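Local structure of Low molecular weight heat shock protein (3GLA) at the interface of chains A and B. The protein is a small heat-shock protein of the alpha-crystallin family that probably holds unfolding proteins in a soluble state during stress. Residues are numbered along the deposited sequence; one frame, centred on the assembly and turned at random. Chains: chain A/B, Low molecular weight heat shock protein.

Contact 1: the interface of chains A and B. Residues chain A 5-7, 68; chain B 58, 60-62.
B:Glu60 sends its carboxylate toward A:Val7 and A:Arg6 by placing CG between its own backbone N and carbonyl carbon (chi1 58°) and running extended from there. A:Arg6 answers with a chain bent at chi2 (-100°), which swings its guanidinium across the end of the glutamate, so that the chains cross obliquely. The two oxygens then take different partners. B:Glu60 OE2 receives A:Arg6 NH1 at 2.8 Å on its anti side, a salt bridge in which OE2 sits at the edge of the guanidinium, in its plane, while the carboxylate plane is turned 77° from it. B:Glu60 OE1 is met from above the carboxylate plane by the backbone N of A:Val7, also at 2.8 Å. Within chain B, B:Glu60 OE1 is also held by B:Arg58, whose NE and NH1 both reach it side-on, NH1 at 2.7 Å. Three good donors thus converge on B:Glu60 OE1, and A:Arg68 NH1 adds a weak bond at 3.2 Å, tip to tip. A:Arg68 is itself positioned by its NE, which bonds to A:Pro5 O at 2.8 Å in the carbonyl plane. Its NH1 lies 3.1 Å from B:Arg58 NH1, a like-charged approach that the shared glutamate probably offsets. Beside this cluster the aliphatic part of B:Arg61 packs on A:Arg6, CG to CB at 3.7 Å. In the fold, the start of strand 7-11 and strand 64-71 of chain A receive the segment following strand residue B:Arg58, as it leaves the partner's edge.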
loop_
_atom_site.group_PDB
_atom_site.type_symbol
_atom_site.label_atom_id
_atom_site.label_comp_id
_atom_site.label_asym_id
_atom_site.label_seq_id
_atom_site.Cartn_x
_atom_site.Cartn_y
_atom_site.Cartn_z
ATOM N N PRO A 5 4.237 -4.149 7.837
ATOM C CA PRO A 5 3.528 -3.040 7.229
ATOM C C PRO A 5 3.570 -1.860 8.185
ATOM O O PRO A 5 3.633 -2.016 9.393
ATOM C CB PRO A 5 2.091 -3.550 7.278
ATOM C CG PRO A 5 2.202 -5.047 7.287
ATOM C CD PRO A 5 3.538 -5.444 7.840
ATOM N N ARG A 6 3.592 -0.681 7.586
ATOM C CA ARG A 6 3.622 0.510 8.398
ATOM C C ARG A 6 2.267 0.807 9.014
ATOM O O ARG A 6 1.222 0.746 8.264
ATOM C CB ARG A 6 3.936 1.627 7.397
ATOM C CG ARG A 6 5.260 1.275 6.723
ATOM C CD ARG A 6 6.251 1.999 7.311
ATOM N NE ARG A 6 7.545 2.069 6.514
ATOM C CZ ARG A 6 8.667 2.046 7.193
ATOM N NH1 ARG A 6 8.647 1.999 8.555
ATOM N NH2 ARG A 6 9.828 2.075 6.549
ATOM N N VAL A 7 2.271 1.192 10.248
ATOM C CA VAL A 7 1.070 1.402 10.983
ATOM C C VAL A 7 1.250 2.686 11.773
ATOM O O VAL A 7 2.248 2.825 12.471
ATOM C CB VAL A 7 0.818 0.343 11.945
ATOM C CG1 VAL A 7 -0.514 0.609 12.699
ATOM C CG2 VAL A 7 0.654 -1.028 11.151
ATOM N N ARG A 68 1.315 -7.556 12.937
ATOM C CA ARG A 68 1.713 -6.399 13.678
ATOM C C ARG A 68 1.042 -6.459 14.976
ATOM O O ARG A 68 -0.142 -6.768 15.120
ATOM C CB ARG A 68 1.227 -5.185 12.906
ATOM C CG ARG A 68 1.740 -5.183 11.490
ATOM C CD ARG A 68 3.274 -5.098 11.387
ATOM N NE ARG A 68 3.655 -3.720 11.587
ATOM C CZ ARG A 68 4.196 -3.197 12.655
ATOM N NH1 ARG A 68 4.570 -1.929 12.643
ATOM N NH2 ARG A 68 4.450 -3.996 13.626
ATOM N N ARG B 58 2.374 6.454 17.423
ATOM C CA ARG B 58 3.271 5.816 16.501
ATOM C C ARG B 58 3.002 6.425 15.195
ATOM O O ARG B 58 1.857 6.529 14.753
ATOM C CB ARG B 58 2.976 4.298 16.391
ATOM C CG ARG B 58 3.834 3.610 15.377
ATOM C CD ARG B 58 3.382 2.138 15.363
ATOM N NE ARG B 58 4.233 1.527 14.412
ATOM C CZ ARG B 58 5.377 0.972 14.713
ATOM N NH1 ARG B 58 6.150 0.500 13.726
ATOM N NH2 ARG B 58 5.787 0.983 16.031
ATOM N N GLU B 60 4.597 6.136 11.295
ATOM C CA GLU B 60 5.576 5.643 10.365
ATOM C C GLU B 60 5.137 5.569 8.923
ATOM O O GLU B 60 5.964 5.346 8.038
ATOM C CB GLU B 60 6.175 4.335 10.742
ATOM C CG GLU B 60 5.039 3.256 10.882
ATOM C CD GLU B 60 5.565 1.906 11.011
ATOM O OE1 GLU B 60 4.825 1.026 11.410
ATOM O OE2 GLU B 60 6.770 1.657 10.605
ATOM N N ARG B 61 3.847 5.809 8.666
ATOM C CA ARG B 61 3.406 5.692 7.325
ATOM C C ARG B 61 3.950 6.914 6.589
ATOM O O ARG B 61 3.873 8.049 7.036
ATOM C CB ARG B 61 1.838 5.709 7.278
ATOM C CG ARG B 61 1.445 4.371 7.810
ATOM C CD ARG B 61 -0.019 4.006 7.621
ATOM N NE ARG B 61 -0.848 5.004 7.610
ATOM C CZ ARG B 61 -1.635 5.746 6.898
ATOM N NH1 ARG B 61 -2.272 5.649 5.705
ATOM N NH2 ARG B 61 -1.840 6.720 7.735
ATOM N N ARG B 62 4.404 6.619 5.366
ATOM C CA ARG B 62 5.042 7.746 4.595
ATOM C C ARG B 62 3.962 8.404 3.820
ATOM O O ARG B 62 2.972 7.761 3.376
ATOM C CB ARG B 62 6.103 7.124 3.643
ATOM C CG ARG B 62 7.216 6.390 4.426
ATOM C CD ARG B 62 8.139 7.456 4.959
ATOM N NE ARG B 62 9.298 6.796 5.574
ATOM C CZ ARG B 62 9.493 5.476 5.531
ATOM N NH1 ARG B 62 10.555 4.928 6.105
ATOM N NH2 ARG B 62 8.603 4.697 4.909
#

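Contact 2: the interface of chains A and B. Residues chain A 47-49, 55-56, 58, 61; chain B 8-10, 19.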
loop_
_atom_site.group_PDB
_atom_site.type_symbol
_atom_site.label_atom_id
_atom_site.label_comp_id
_atom_site.label_asym_id
_atom_site.label_seq_id
_atom_site.Cartn_x
_atom_site.Cartn_y
_atom_site.Cartn_z
ATOM N N SER A 47 1.759 -11.585 -3.582
ATOM C CA SER A 47 2.226 -10.578 -4.526
ATOM C C SER A 47 2.413 -11.264 -5.900
ATOM O O SER A 47 2.894 -12.454 -5.948
ATOM C CB SER A 47 3.601 -10.131 -4.145
ATOM O OG SER A 47 4.131 -9.249 -5.137
ATOM N N GLU A 48 2.176 -10.474 -6.947
ATOM C CA GLU A 48 2.393 -10.953 -8.274
ATOM C C GLU A 48 3.802 -11.362 -8.466
ATOM O O GLU A 48 4.073 -12.181 -9.338
ATOM C CB GLU A 48 2.026 -9.880 -9.262
ATOM C CG GLU A 48 0.516 -9.507 -9.206
ATOM C CD GLU A 48 0.177 -8.407 -8.097
ATOM O OE1 GLU A 48 1.064 -8.118 -7.240
ATOM O OE2 GLU A 48 -0.936 -7.809 -8.130
ATOM N N SER A 49 4.758 -10.818 -7.679
ATOM C CA SER A 49 6.131 -11.117 -7.975
ATOM C C SER A 49 6.548 -12.535 -7.580
ATOM O O SER A 49 7.654 -12.882 -7.870
ATOM C CB SER A 49 7.129 -10.149 -7.327
ATOM O OG SER A 49 7.133 -10.417 -5.893
ATOM N N ARG A 55 10.598 -13.023 -14.591
ATOM C CA ARG A 55 10.112 -11.979 -15.572
ATOM C C ARG A 55 10.119 -10.582 -14.900
ATOM O O ARG A 55 9.976 -9.583 -15.578
ATOM C CB ARG A 55 8.739 -12.313 -15.985
ATOM C CG ARG A 55 8.727 -13.527 -16.979
ATOM C CD ARG A 55 7.346 -13.663 -17.471
ATOM N NE ARG A 55 7.236 -14.527 -18.632
ATOM C CZ ARG A 55 7.545 -14.179 -19.892
ATOM N NH1 ARG A 55 8.067 -12.983 -20.228
ATOM N NH2 ARG A 55 7.348 -15.091 -20.844
ATOM N N PHE A 56 10.400 -10.498 -13.604
ATOM C CA PHE A 56 10.483 -9.168 -12.972
ATOM C C PHE A 56 11.785 -8.536 -13.096
ATOM O O PHE A 56 12.787 -9.137 -12.740
ATOM C CB PHE A 56 10.101 -9.301 -11.470
ATOM C CG PHE A 56 8.640 -9.506 -11.286
ATOM C CD1 PHE A 56 8.004 -10.738 -11.566
ATOM C CD2 PHE A 56 7.824 -8.407 -10.892
ATOM C CE1 PHE A 56 6.608 -10.875 -11.436
ATOM C CE2 PHE A 56 6.455 -8.596 -10.702
ATOM C CZ PHE A 56 5.813 -9.783 -11.007
ATOM N N ARG A 58 12.186 -5.721 -11.559
ATOM C CA ARG A 58 12.405 -5.120 -10.222
ATOM C C ARG A 58 11.321 -5.675 -9.335
ATOM O O ARG A 58 10.175 -5.873 -9.722
ATOM C CB ARG A 58 12.570 -3.627 -10.119
ATOM C CG ARG A 58 11.358 -2.921 -9.975
ATOM C CD ARG A 58 11.473 -1.395 -9.855
ATOM N NE ARG A 58 12.420 -0.846 -10.826
ATOM C CZ ARG A 58 13.229 0.152 -10.500
ATOM N NH1 ARG A 58 13.223 0.696 -9.298
ATOM N NH2 ARG A 58 14.078 0.653 -11.442
ATOM N N ARG A 61 8.241 -4.614 -3.823
ATOM C CA ARG A 61 7.132 -4.651 -2.887
ATOM C C ARG A 61 7.229 -5.807 -1.980
ATOM O O ARG A 61 7.524 -6.919 -2.387
ATOM C CB ARG A 61 5.795 -4.731 -3.656
ATOM C CG ARG A 61 5.682 -3.459 -4.535
ATOM C CD ARG A 61 4.314 -3.401 -5.201
ATOM N NE ARG A 61 3.978 -4.614 -5.664
ATOM C CZ ARG A 61 2.874 -5.272 -5.961
ATOM N NH1 ARG A 61 1.601 -5.041 -5.654
ATOM N NH2 ARG A 61 3.173 -6.367 -6.545
ATOM N N ASP B 8 6.867 -3.087 -8.278
ATOM C CA ASP B 8 7.501 -4.226 -8.990
ATOM C C ASP B 8 7.235 -4.029 -10.451
ATOM O O ASP B 8 6.173 -3.473 -10.851
ATOM C CB ASP B 8 6.797 -5.518 -8.617
ATOM C CG ASP B 8 6.939 -5.865 -7.162
ATOM O OD1 ASP B 8 7.801 -5.339 -6.502
ATOM O OD2 ASP B 8 6.067 -6.679 -6.727
ATOM N N ILE B 9 8.153 -4.534 -11.269
ATOM C CA ILE B 9 7.906 -4.376 -12.716
ATOM C C ILE B 9 8.260 -5.687 -13.352
ATOM O O ILE B 9 9.303 -6.285 -13.024
ATOM C CB ILE B 9 8.843 -3.359 -13.284
ATOM C CG1 ILE B 9 8.575 -2.014 -12.640
ATOM C CG2 ILE B 9 8.670 -3.283 -14.896
ATOM C CD1 ILE B 9 9.521 -0.835 -13.105
ATOM N N LYS B 10 7.370 -6.125 -14.217
ATOM C CA LYS B 10 7.420 -7.436 -14.832
ATOM C C LYS B 10 7.345 -7.229 -16.311
ATOM O O LYS B 10 6.592 -6.432 -16.846
ATOM C CB LYS B 10 6.228 -8.262 -14.375
ATOM C CG LYS B 10 6.230 -9.609 -14.900
ATOM C CD LYS B 10 4.882 -10.227 -14.581
ATOM C CE LYS B 10 5.039 -11.764 -14.893
ATOM N NZ LYS B 10 3.683 -12.303 -14.720
ATOM N N TYR B 19 3.565 -2.693 -10.841
ATOM C CA TYR B 19 2.606 -2.786 -9.736
ATOM C C TYR B 19 3.155 -1.844 -8.692
ATOM O O TYR B 19 4.338 -1.894 -8.372
ATOM C CB TYR B 19 2.648 -4.176 -9.116
ATOM C CG TYR B 19 2.347 -5.282 -10.077
ATOM C CD1 TYR B 19 1.059 -5.705 -10.276
ATOM C CD2 TYR B 19 3.395 -5.893 -10.758
ATOM C CE1 TYR B 19 0.788 -6.777 -11.186
ATOM C CE2 TYR B 19 3.156 -6.918 -11.598
ATOM C CZ TYR B 19 1.859 -7.346 -11.775
ATOM O OH TYR B 19 1.690 -8.359 -12.728
HETATM O O HOH W 1 6.497 -8.120 -4.682
HETATM O O HOH W 2 3.271 -12.296 -12.048
#
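Strand 7-11 of chain B, with B:Tyr19 from the neighbouring strand 15-21, meets a segment of chain A running from the 3-10 helix 48-50 to strand 58-59 and the loop at A:Arg61. This is edge-strand exchange in an alpha-crystallin domain: antiparallel bridges pair A:Phe56 with B:Lys10 and A:Arg58 with B:Ile9, and B:Ile9 N donates to A:Arg58 O at 2.9 Å. The charged end is centred on B:Asp8. B:Asp8 OD1 accepts the backbone N of A:Arg61 at 2.8 Å, on the syn side and nearly straight (169° at H). B:Asp8 OD2 is approached from above the carboxylate plane, on one face, by A:Arg61 NE and NH2, the latter at 2.9 Å. The bend of A:Arg61 at chi3 (-43°) swings its guanidinium across the aspartate, with the planes 77° apart. A:Arg61 NH2 also bonds to A:Glu48 OE1 at 2.8 Å, so carboxylates of both chains hold the guanidinium at its edge. B:Tyr19 CB sits over the centre of one guanidinium face, 3.3 Å from A:Arg61 CZ, and its ring lies almost parallel to that group. A:Glu48 stacks on the tyrosine, CB over the ring face and offset toward the rim. The A:Phe56 ring is sandwiched between A:Ser49 CA and B:Lys10 CB, the latter 3.7 Å from the ring centroid; the extended lysine continues along that face, and its NZ reaches A:Glu48 O through water 2. Water 1 links B:Asp8 OD2 to A:Ser47 OG, A:Ser49 OG and A:Arg61 O, 2.8 Å from the last oxygen.

The C-alpha centres of contact 1 and contact 2 lie about 22 Å apart, and both belong to one two-fold symmetric interface. The same elements recur with the chains exchanged: strand 7-11 is supplied by chain A in contact 1 and by chain B in contact 2, while the segment around residues 58 to 61 comes from the opposite chain each time. Residues 58 and 61 appear in both, once from each chain. Each copy therefore lends its exchanged segment to the partner's strand and receives one in return, a reciprocal arrangement consistent with the dimer building block of bacterial and plant small heat-shock proteins.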